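LDL receptor adaptor protein (Rattus norvegicus, PDB 3SO6) acts as a clathrin-associated sorting adaptor whose phosphotyrosine-binding (PTB) domain, the part in this structure, recognises the NPXY internalization motif of the LDL receptor during endocytosis. Local coordinates at residues L8-T14 with E100-C106; V29-V33 with D80-V86; L43-T47 with L57-L61; S51-I56 with N68-I74. All coordinates share one frame; numbering follows the deposited sequence. Where two conformers were deposited one is given.

Contact 1: L8-T14 with E100-C106; sequences LKYLGMT and ECHAFLC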
# COMPACT_ATOMS: atom_id res chain seq x y z
N LEU A 8 -0.32 10.63 -5.46
CA LEU A 8 -0.99 10.75 -4.17
C LEU A 8 -0.11 11.62 -3.21
O LEU A 8 0.94 12.16 -3.60
CB LEU A 8 -1.16 9.34 -3.57
CG LEU A 8 -1.87 8.30 -4.48
CD1 LEU A 8 -2.05 7.06 -3.66
CD2 LEU A 8 -3.19 8.76 -4.97
N LYS A 9 -0.60 11.82 -2.00
CA LYS A 9 0.16 12.49 -0.96
C LYS A 9 0.43 11.47 0.14
O LYS A 9 -0.45 10.69 0.48
CB LYS A 9 -0.62 13.66 -0.41
CG LYS A 9 -0.68 14.79 -1.39
CD LYS A 9 -1.57 15.91 -0.87
CE LYS A 9 -2.00 16.96 -1.92
NZ LYS A 9 -2.61 18.16 -1.29
N TYR A 10 1.68 11.41 0.65
CA TYR A 10 2.06 10.42 1.67
C TYR A 10 1.73 10.95 3.05
O TYR A 10 2.20 11.99 3.47
CB TYR A 10 3.56 10.20 1.59
CG TYR A 10 4.02 9.12 2.58
CD1 TYR A 10 3.35 7.84 2.70
CD2 TYR A 10 5.14 9.34 3.39
CE1 TYR A 10 3.83 6.86 3.53
CE2 TYR A 10 5.59 8.31 4.25
CZ TYR A 10 4.98 7.08 4.32
OH TYR A 10 5.44 6.08 5.13
N LEU A 11 0.84 10.24 3.76
CA LEU A 11 0.52 10.64 5.13
C LEU A 11 1.56 10.20 6.15
O LEU A 11 1.84 10.95 7.11
CB LEU A 11 -0.85 10.06 5.49
CG LEU A 11 -2.10 10.73 4.79
CD1 LEU A 11 -3.34 9.80 4.80
CD2 LEU A 11 -2.48 12.04 5.52
N GLY A 12 2.14 9.04 5.96
CA GLY A 12 3.09 8.51 6.91
C GLY A 12 2.85 7.02 7.18
O GLY A 12 2.08 6.35 6.46
N MET A 13 3.54 6.55 8.19
CA MET A 13 3.51 5.12 8.54
C MET A 13 3.40 4.95 10.03
O MET A 13 3.78 5.82 10.82
CB MET A 13 4.76 4.41 7.99
CG MET A 13 6.09 4.90 8.50
SD MET A 13 7.22 3.36 8.57
CE MET A 13 5.98 2.68 9.86
N THR A 14 2.91 3.78 10.38
CA THR A 14 2.94 3.32 11.77
C THR A 14 3.13 1.83 11.79
O THR A 14 2.73 1.13 10.85
CB THR A 14 1.60 3.74 12.45
OG1 THR A 14 1.72 3.54 13.86
CG2 THR A 14 0.42 2.97 11.89
N GLU A 100 4.68 -2.75 8.73
CA GLU A 100 4.44 -1.32 8.66
C GLU A 100 3.16 -1.02 7.84
O GLU A 100 2.99 -1.57 6.73
CB GLU A 100 5.57 -0.58 7.90
CG GLU A 100 7.01 -0.91 8.49
CD GLU A 100 8.13 -0.35 7.62
OE1 GLU A 100 7.93 -0.15 6.36
OE2 GLU A 100 9.25 -0.18 8.12
N CYS A 101 2.31 -0.10 8.33
CA CYS A 101 1.20 0.38 7.56
C CYS A 101 1.61 1.74 7.01
O CYS A 101 1.98 2.65 7.79
CB CYS A 101 -0.06 0.49 8.46
SG CYS A 101 -1.48 1.10 7.56
N HIS A 102 1.49 1.86 5.68
CA HIS A 102 1.79 3.10 4.99
C HIS A 102 0.51 3.67 4.35
O HIS A 102 -0.23 2.94 3.68
CB HIS A 102 2.81 2.90 3.86
CG HIS A 102 4.17 2.49 4.35
ND1 HIS A 102 5.22 3.38 4.48
CD2 HIS A 102 4.63 1.29 4.78
CE1 HIS A 102 6.29 2.72 4.91
NE2 HIS A 102 5.96 1.46 5.14
N ALA A 103 0.18 4.95 4.66
CA ALA A 103 -1.07 5.55 4.26
C ALA A 103 -0.88 6.74 3.34
O ALA A 103 0.08 7.51 3.51
CB ALA A 103 -1.90 5.93 5.48
N PHE A 104 -1.80 6.85 2.36
CA PHE A 104 -1.73 7.86 1.35
C PHE A 104 -3.07 8.55 1.23
O PHE A 104 -4.15 7.91 1.24
CB PHE A 104 -1.39 7.20 -0.02
CG PHE A 104 -0.11 6.42 0.04
CD1 PHE A 104 -0.07 5.13 0.58
CD2 PHE A 104 1.12 7.03 -0.41
CE1 PHE A 104 1.17 4.46 0.67
CE2 PHE A 104 2.33 6.33 -0.30
CZ PHE A 104 2.33 5.06 0.26
N LEU A 105 -3.03 9.87 1.10
CA LEU A 105 -4.24 10.67 0.96
C LEU A 105 -4.50 10.89 -0.55
O LEU A 105 -3.59 11.30 -1.32
CB LEU A 105 -4.01 12.02 1.60
CG LEU A 105 -5.23 12.94 1.53
CD1 LEU A 105 -6.39 12.50 2.43
CD2 LEU A 105 -4.82 14.34 2.06
N CYS A 106 -5.74 10.56 -0.95
CA CYS A 106 -6.19 10.72 -2.32
C CYS A 106 -7.06 11.97 -2.33
O CYS A 106 -7.57 12.44 -1.32
CB CYS A 106 -6.99 9.49 -2.76
SG CYS A 106 -6.04 7.94 -2.53
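The Y10 ring leans obliquely across the ring of F104, the planes turned 44° to each other, with Y10 CD1 lying over one face of the phenylalanine, 3.5 Å from F104 CE2. The overlap bridges two neighbouring antiparallel strands of the PTB fold, 4-16 and 99-105, whose pairing is interrupted by a classic beta bulge: L11 and G12 together face A103. L11 N donates to A103 O at 2.8 Å, while A103 N donates to G12 O at 3.0 Å, and one residue thus serves two consecutive partners. G12 has phi 136°, and a CB there would be pressed against the carbonyl oxygen of L11.

With CG anti to the backbone N (chi1 -177°), Y10 directs its hydroxyl along the strands to H102, where Y10 OH and H102 ND1 share a 2.8 Å hydrogen bond made at the edge of both rings. The other imidazole nitrogen is engaged as well: H102 NE2 donates to E100 OE1 at 2.8 Å, reaching it from above the carboxylate plane. Held at both nitrogens, the imidazole has little freedom to turn, and M13 CB covers one of its faces in a CH-pi contact.

On the side of the sheet carrying A103 and L105, L11 CG packs 3.9 Å from L105 CB, and I32 of helix 22-38 also touches L11. At the far end, L8 CD2 meets C106 SG at 3.8 Å.

Contact 2: V29-V33 with D80-V86; sequences VKRIV and DKMHDKV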
# COMPACT_ATOMS: atom_id res chain seq x y z
N VAL A 29 -4.53 3.73 10.32
CA VAL A 29 -4.85 4.90 9.53
C VAL A 29 -5.28 6.01 10.50
O VAL A 29 -4.91 7.17 10.28
CB VAL A 29 -5.95 4.61 8.46
CG1 VAL A 29 -6.57 5.96 7.88
CG2 VAL A 29 -5.38 3.75 7.34
N LYS A 30 -6.06 5.71 11.55
CA LYS A 30 -6.45 6.75 12.48
C LYS A 30 -5.20 7.44 13.07
O LYS A 30 -5.14 8.67 13.18
CB LYS A 30 -7.37 6.13 13.60
CG LYS A 30 -7.73 7.04 14.75
CD LYS A 30 -8.48 6.31 15.93
CE LYS A 30 -9.36 7.25 16.81
NZ LYS A 30 -10.55 7.78 15.98
N ARG A 31 -4.20 6.64 13.46
CA ARG A 31 -3.01 7.18 14.07
C ARG A 31 -2.24 8.01 13.08
O ARG A 31 -1.75 9.12 13.44
CB ARG A 31 -2.05 6.00 14.47
CG ARG A 31 -2.39 5.19 15.69
CD ARG A 31 -1.22 4.35 16.20
NE ARG A 31 -0.86 3.21 15.34
CZ ARG A 31 -1.51 2.03 15.27
NH1 ARG A 31 -2.69 1.86 15.84
NH2 ARG A 31 -1.02 1.02 14.56
N ILE A 32 -2.04 7.48 11.85
CA ILE A 32 -1.22 8.18 10.89
C ILE A 32 -1.91 9.50 10.52
O ILE A 32 -1.23 10.52 10.40
CB ILE A 32 -1.08 7.27 9.62
CG1 ILE A 32 -0.24 6.02 9.91
CG2 ILE A 32 -0.47 8.08 8.48
CD1 ILE A 32 -0.38 4.96 8.81
N VAL A 33 -3.19 9.49 10.28
CA VAL A 33 -3.89 10.74 9.92
C VAL A 33 -3.78 11.79 11.05
O VAL A 33 -3.53 12.94 10.79
CB VAL A 33 -5.40 10.46 9.58
CG1 VAL A 33 -6.16 11.70 9.54
CG2 VAL A 33 -5.51 9.70 8.26
N ASP A 80 -9.81 3.03 3.36
CA ASP A 80 -10.31 3.08 4.78
C ASP A 80 -11.78 3.49 4.87
O ASP A 80 -12.27 4.29 4.07
CB ASP A 80 -9.40 4.07 5.56
CG ASP A 80 -9.59 3.96 7.04
OD1 ASP A 80 -9.29 2.90 7.60
OD2 ASP A 80 -10.02 4.96 7.67
N LYS A 81 -12.50 2.90 5.84
CA LYS A 81 -13.92 3.27 6.03
C LYS A 81 -14.09 4.66 6.62
O LYS A 81 -14.83 5.49 6.07
CB LYS A 81 -14.58 2.28 6.97
CG LYS A 81 -16.09 2.51 7.17
CD LYS A 81 -16.65 1.50 8.18
CE LYS A 81 -18.10 1.86 8.53
NZ LYS A 81 -18.59 0.96 9.65
N MET A 82 -13.47 4.93 7.77
CA MET A 82 -13.66 6.22 8.43
C MET A 82 -13.04 7.34 7.60
O MET A 82 -13.67 8.38 7.35
CB MET A 82 -13.02 6.18 9.82
CG MET A 82 -12.94 7.54 10.48
SD MET A 82 -12.84 7.45 12.25
CE MET A 82 -14.52 6.97 12.54
N HIS A 83 -11.78 7.17 7.22
CA HIS A 83 -11.02 8.25 6.53
C HIS A 83 -11.05 7.85 5.07
O HIS A 83 -10.11 7.21 4.55
CB HIS A 83 -9.60 8.32 7.09
CG HIS A 83 -9.58 8.76 8.52
ND1 HIS A 83 -9.78 10.09 8.89
CD2 HIS A 83 -9.39 8.06 9.67
CE1 HIS A 83 -9.72 10.18 10.22
NE2 HIS A 83 -9.55 8.96 10.71
N ASP A 84 -12.19 8.09 4.42
CA ASP A 84 -12.48 7.44 3.14
C ASP A 84 -11.71 7.98 1.94
O ASP A 84 -11.80 7.37 0.85
CB ASP A 84 -13.97 7.33 2.90
CG ASP A 84 -14.64 8.68 2.60
OD1 ASP A 84 -13.97 9.74 2.52
OD2 ASP A 84 -15.85 8.66 2.39
N LYS A 85 -10.89 9.03 2.13
CA LYS A 85 -9.96 9.42 1.04
C LYS A 85 -8.63 8.71 1.19
O LYS A 85 -7.70 9.00 0.40
CB LYS A 85 -9.73 10.93 1.00
CG LYS A 85 -11.03 11.67 0.72
CD LYS A 85 -10.85 13.20 0.96
CE LYS A 85 -12.16 13.97 0.99
NZ LYS A 85 -11.82 15.43 1.18
N VAL A 86 -8.49 7.80 2.16
CA VAL A 86 -7.13 7.19 2.42
C VAL A 86 -7.05 5.78 1.86
O VAL A 86 -7.95 4.98 2.11
CB VAL A 86 -6.82 7.20 3.94
CG1 VAL A 86 -5.51 6.48 4.25
CG2 VAL A 86 -6.83 8.67 4.47
O HOH W 1 -9.88 9.16 13.50
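H83 reaches from its loop onto helix 22-38 and lies against V29 and V33. This is helix-to-loop packing within the PTB domain: the helix that follows strand 4-16 rests on the connection between strands 74-79 and 86-92. H83 CB lies 3.9 Å from V29 CG1. Further out, H83 CG is 4.2 Å from V33 CG2, and the ring then spreads over the valine, with V33 CG1 beneath its face in a CH-pi contact, 3.9 Å from H83 CE1. M82 CG lies over the opposite face, at least in one of the two conformers of that methionine. At the tip, H83 NE2 comes within 4.2 Å of K30 CA and meets a water in the ring plane. The same water accepts from K30 NZ, bridging two groups that do not touch directly.

Bonds within the loop fix where H83 leaves it. D80 OD2 accepts from H83 N at 2.9 Å, an Asx motif in which the donor approaches on the anti side of the carboxylate. A type I turn from H83 to V86 follows, and D80 N bonds back to V86 O, closing the loop at its base. The aspartate, with CG anti to its own N (chi1 -167°), also lays its carboxylate against V29.

Deeper in, three valines meet. V86 sits at the start of strand 86-92 and is buried together with V29 and V33; L11 and A103 of the sheet touch its side chain too. The valines V29 and V86 reach toward each other tip to tip, V29 CG1 lying 3.8 Å from V86 CG1.

Contact 3: L43-T47 with L57-L61; sequences LQKVT and LTDSL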
# COMPACT_ATOMS: atom_id res chain seq x y z
N LEU A 43 2.01 17.69 3.00
CA LEU A 43 2.42 16.33 2.74
C LEU A 43 3.35 16.18 1.53
O LEU A 43 3.19 16.87 0.55
CB LEU A 43 1.15 15.46 2.53
CG LEU A 43 0.14 15.55 3.70
CD1 LEU A 43 -1.12 14.72 3.30
CD2 LEU A 43 0.81 15.06 4.97
N GLN A 44 4.24 15.18 1.59
CA GLN A 44 5.13 14.83 0.44
C GLN A 44 4.29 14.24 -0.67
O GLN A 44 3.53 13.31 -0.44
CB GLN A 44 6.21 13.87 0.94
CG GLN A 44 7.21 13.41 -0.17
CD GLN A 44 8.07 12.29 0.28
OE1 GLN A 44 7.78 11.67 1.29
NE2 GLN A 44 9.11 11.96 -0.50
N LYS A 45 4.47 14.73 -1.91
CA LYS A 45 3.80 14.19 -3.06
C LYS A 45 4.54 12.91 -3.49
O LYS A 45 5.77 12.92 -3.68
CB LYS A 45 3.77 15.21 -4.24
CG LYS A 45 2.94 16.43 -3.81
CD LYS A 45 2.67 17.42 -4.97
CE LYS A 45 1.72 18.59 -4.58
NZ LYS A 45 2.25 19.36 -3.37
N VAL A 46 3.81 11.81 -3.53
CA VAL A 46 4.40 10.57 -3.92
C VAL A 46 3.63 9.93 -5.04
O VAL A 46 2.39 9.97 -5.02
CB VAL A 46 4.54 9.63 -2.66
CG1 VAL A 46 4.91 8.17 -2.98
CG2 VAL A 46 5.46 10.26 -1.59
N THR A 47 4.34 9.28 -5.96
CA THR A 47 3.75 8.51 -7.05
C THR A 47 3.86 7.05 -6.77
O THR A 47 4.87 6.58 -6.30
CB THR A 47 4.48 8.88 -8.37
OG1 THR A 47 4.26 10.29 -8.54
CG2 THR A 47 3.98 8.11 -9.52
N LEU A 57 7.27 3.25 -5.09
CA LEU A 57 6.99 4.58 -4.56
C LEU A 57 8.13 5.50 -4.97
O LEU A 57 9.30 5.22 -4.69
CB LEU A 57 6.96 4.58 -3.05
CG LEU A 57 5.97 3.66 -2.40
CD1 LEU A 57 6.24 3.85 -0.87
CD2 LEU A 57 4.53 3.98 -2.83
N THR A 58 7.77 6.59 -5.63
CA THR A 58 8.74 7.60 -6.05
C THR A 58 8.32 8.95 -5.56
O THR A 58 7.11 9.28 -5.44
CB THR A 58 8.94 7.54 -7.57
OG1 THR A 58 7.70 7.83 -8.24
CG2 THR A 58 9.54 6.23 -8.02
N ASP A 59 9.32 9.74 -5.23
CA ASP A 59 9.10 11.09 -4.80
C ASP A 59 8.61 11.79 -6.08
O ASP A 59 9.33 11.79 -7.12
CB ASP A 59 10.44 11.67 -4.27
CG ASP A 59 10.34 13.07 -3.93
OD1 ASP A 59 9.73 13.38 -2.87
OD2 ASP A 59 10.84 13.87 -4.74
N SER A 60 7.47 12.46 -6.06
CA SER A 60 7.00 13.05 -7.30
C SER A 60 7.86 14.22 -7.81
O SER A 60 8.08 14.35 -9.03
CB SER A 60 5.51 13.43 -7.30
OG SER A 60 4.61 12.41 -6.78
N LEU A 61 8.38 15.04 -6.88
CA LEU A 61 9.19 16.21 -7.31
C LEU A 61 10.46 15.76 -8.06
O LEU A 61 10.81 16.32 -9.12
CB LEU A 61 9.56 17.12 -6.13
CG LEU A 61 8.39 17.78 -5.45
CD1 LEU A 61 8.83 18.55 -4.20
CD2 LEU A 61 7.63 18.63 -6.46
O HOH W 2 7.68 14.96 -3.95
O HOH W 3 1.88 12.93 -6.26
O HOH W 4 6.42 5.29 -8.72
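The open end of the beta hairpin formed by strands 44-51 and 54-59 is an instructive case of side chains taking over where backbone pairing runs out. Regular pairing is seen at T47 and T58, which exchange two backbone hydrogen bonds, T47 N to T58 O at 2.8 Å and T58 N to T47 O at 3.0 Å. Just beyond, the chain turns away at S60, whose N still donates to K45 O, although from above the carbonyl plane.

Two side-chain bonds close the end. On the side of V46 and D59, the extended Q44 side chain, its CG opposite the backbone N (chi1 179°), brings Q44 NE2 to D59 OD1 at 2.8 Å. The bond is nearly straight (176° at the hydrogen), lies in the amide plane and uses the anti lone pair of the carboxylate oxygen. A water that also donates to K45 O is a second donor to D59 OD1, while D59 OD2 bonds to T62. A leucine at Q44 would probably leave D59 OD1 without its amide donor and more dependent on that water. On the side of T47 and T58, T47 OG1 and S60 OG share a hydrogen bond of 2.8 Å, and another water binds S60 OG.

V46 CG1 packs 4.1 Å from L57 CB, and both residues are buried. Y10 of strand 4-16, F104 of strand 99-105 and I66 of strand 65-70 all meet V46, placing the hairpin end between the first strand and the outermost strand 65-70.

Contact 4: S51-I56 with N68-I74; sequences SPRGII and NVSIYRI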
# COMPACT_ATOMS: atom_id res chain seq x y z
N SER A 51 1.96 -2.90 -9.88
CA SER A 51 1.90 -4.00 -10.91
C SER A 51 2.02 -5.28 -10.13
O SER A 51 2.16 -5.26 -8.90
CB SER A 51 3.11 -3.83 -11.83
OG SER A 51 4.30 -4.21 -11.18
N PRO A 52 1.98 -6.43 -10.82
CA PRO A 52 2.10 -7.70 -10.09
C PRO A 52 3.47 -7.83 -9.41
O PRO A 52 3.61 -8.70 -8.54
CB PRO A 52 1.84 -8.78 -11.19
CG PRO A 52 1.06 -8.02 -12.24
CD PRO A 52 1.58 -6.61 -12.25
N ARG A 53 4.46 -7.02 -9.79
CA ARG A 53 5.78 -7.01 -9.14
C ARG A 53 5.76 -6.41 -7.74
O ARG A 53 6.61 -6.72 -6.89
CB ARG A 53 6.78 -6.24 -10.04
CG ARG A 53 6.96 -6.87 -11.43
CD ARG A 53 8.26 -6.47 -12.12
NE ARG A 53 9.50 -6.78 -11.39
CZ ARG A 53 10.28 -7.85 -11.63
NH1 ARG A 53 9.94 -8.80 -12.51
NH2 ARG A 53 11.41 -7.99 -10.97
N GLY A 54 4.79 -5.57 -7.48
CA GLY A 54 4.74 -4.78 -6.24
C GLY A 54 4.37 -3.33 -6.46
O GLY A 54 3.73 -3.00 -7.43
N ILE A 55 4.73 -2.49 -5.48
CA ILE A 55 4.40 -1.09 -5.57
C ILE A 55 5.70 -0.29 -5.54
O ILE A 55 6.53 -0.49 -4.64
CB ILE A 55 3.54 -0.61 -4.38
CG1 ILE A 55 2.20 -1.32 -4.37
CG2 ILE A 55 3.32 0.89 -4.50
CD1 ILE A 55 1.35 -1.07 -3.11
N ILE A 56 5.90 0.52 -6.58
CA ILE A 56 7.08 1.39 -6.66
C ILE A 56 6.62 2.77 -6.16
O ILE A 56 5.69 3.36 -6.72
CB ILE A 56 7.71 1.55 -8.04
CG1 ILE A 56 8.01 0.17 -8.60
CG2 ILE A 56 9.02 2.23 -7.94
CD1 ILE A 56 8.50 0.17 -9.97
N ASN A 68 11.02 0.37 -3.60
CA ASN A 68 10.31 -0.65 -4.40
C ASN A 68 9.85 -1.74 -3.44
O ASN A 68 10.69 -2.45 -2.81
CB ASN A 68 11.30 -1.24 -5.49
CG ASN A 68 10.60 -2.22 -6.41
OD1 ASN A 68 9.41 -2.58 -6.25
ND2 ASN A 68 11.26 -2.55 -7.44
N VAL A 69 8.53 -1.85 -3.25
CA VAL A 69 7.97 -2.77 -2.29
C VAL A 69 7.59 -4.06 -3.01
O VAL A 69 6.55 -4.09 -3.73
CB VAL A 69 6.73 -2.15 -1.60
CG1 VAL A 69 6.29 -3.04 -0.46
CG2 VAL A 69 7.10 -0.73 -1.06
N SER A 70 8.33 -5.14 -2.78
CA SER A 70 8.05 -6.42 -3.45
C SER A 70 6.63 -6.84 -3.11
O SER A 70 6.20 -6.81 -1.93
CB SER A 70 9.01 -7.48 -2.93
OG SER A 70 8.63 -8.74 -3.39
N ILE A 71 5.93 -7.40 -4.10
CA ILE A 71 4.57 -7.94 -3.86
C ILE A 71 4.57 -8.97 -2.72
O ILE A 71 3.58 -9.04 -2.01
CB ILE A 71 3.99 -8.57 -5.22
CG1 ILE A 71 2.49 -8.62 -5.20
CG2 ILE A 71 4.74 -9.91 -5.58
CD1 ILE A 71 1.79 -7.33 -5.37
N TYR A 72 5.66 -9.73 -2.54
CA TYR A 72 5.66 -10.78 -1.51
C TYR A 72 5.69 -10.25 -0.09
O TYR A 72 5.39 -10.94 0.86
CB TYR A 72 6.84 -11.68 -1.69
CG TYR A 72 6.90 -12.37 -3.02
CD1 TYR A 72 5.89 -13.27 -3.41
CD2 TYR A 72 7.97 -12.12 -3.88
CE1 TYR A 72 6.00 -13.90 -4.64
CE2 TYR A 72 8.06 -12.73 -5.12
CZ TYR A 72 7.04 -13.63 -5.50
OH TYR A 72 7.11 -14.33 -6.73
N ARG A 73 6.06 -8.98 0.05
CA ARG A 73 6.08 -8.32 1.35
C ARG A 73 4.74 -7.73 1.78
O ARG A 73 4.61 -7.34 2.96
CB ARG A 73 7.10 -7.18 1.32
CG ARG A 73 8.56 -7.66 1.22
CD ARG A 73 9.52 -6.45 0.95
NE ARG A 73 9.32 -5.39 1.93
CZ ARG A 73 9.61 -4.09 1.75
NH1 ARG A 73 10.16 -3.65 0.63
NH2 ARG A 73 9.29 -3.17 2.67
N ILE A 74 3.80 -7.50 0.83
CA ILE A 74 2.60 -6.70 1.11
C ILE A 74 1.55 -7.71 1.55
O ILE A 74 1.31 -8.70 0.82
CB ILE A 74 2.14 -5.93 -0.15
CG1 ILE A 74 3.24 -4.99 -0.67
CG2 ILE A 74 0.82 -5.26 0.16
CD1 ILE A 74 2.90 -4.38 -2.05
O HOH W 5 9.71 -4.06 -9.78
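Backbone hydrogen bonds join I55 and V69 in both directions, V69 N to I55 O at 2.8 Å and I55 N to V69 O at 3.0 Å, in the antiparallel hairpin of strands 54-59 and 65-70. A further bond, I71 N to R53 O, carries the pairing into the type I turn S51-G54. Close backbone contact marks G54, whose CA lies 3.2 Å from V69 O; a side chain here would clash with that oxygen. I71 lies against the same turn, its CB 3.3 Å from the carbonyl oxygen P52 O.

Two serines form ST turns: S51 OG accepts from R53 N at the type I turn, and S70 OG from Y72 N at the start of the 3-10 segment 71-73. That segment leads into the peptide site, where Y72 packs on an apolar side chain of the bound receptor tail.

Among apolar contacts, I55 CD1 meets I74 CD1 at 3.8 Å, the side chains crossing at about a right angle, and I71 CD1 lies 4.0 Å from G54 CA. With an alanine at I71, the CD1 contact on G54 would be lost and a gap would probably open between the turn and helix 109-131. F123 and A126 of that helix touch I71, and Y89 of strand 86-92 touches both I55 and V69.

Contacts 1, 3 and 4 follow one antiparallel sheet outward from its middle strands, while contact 2 adds the helix and loop beside it. Contact 1 touches contact 2 through T14 OG1 with R31 NE at 3.0 Å and C106 N with K85 O at 2.8 Å, and contact 3 through L8 N with V46 O at 2.8 Å; contact 4 stays about 5 Å from it at the nearest atoms. Contacts 3 and 4 share strand 54-59. Contacts 2 and 4 lie about 22 Å apart between centres, yet both approach the bound receptor peptide: K81 packs on it, Y72 makes backbone bonds to it and I74 O bonds to one of its polar side chains.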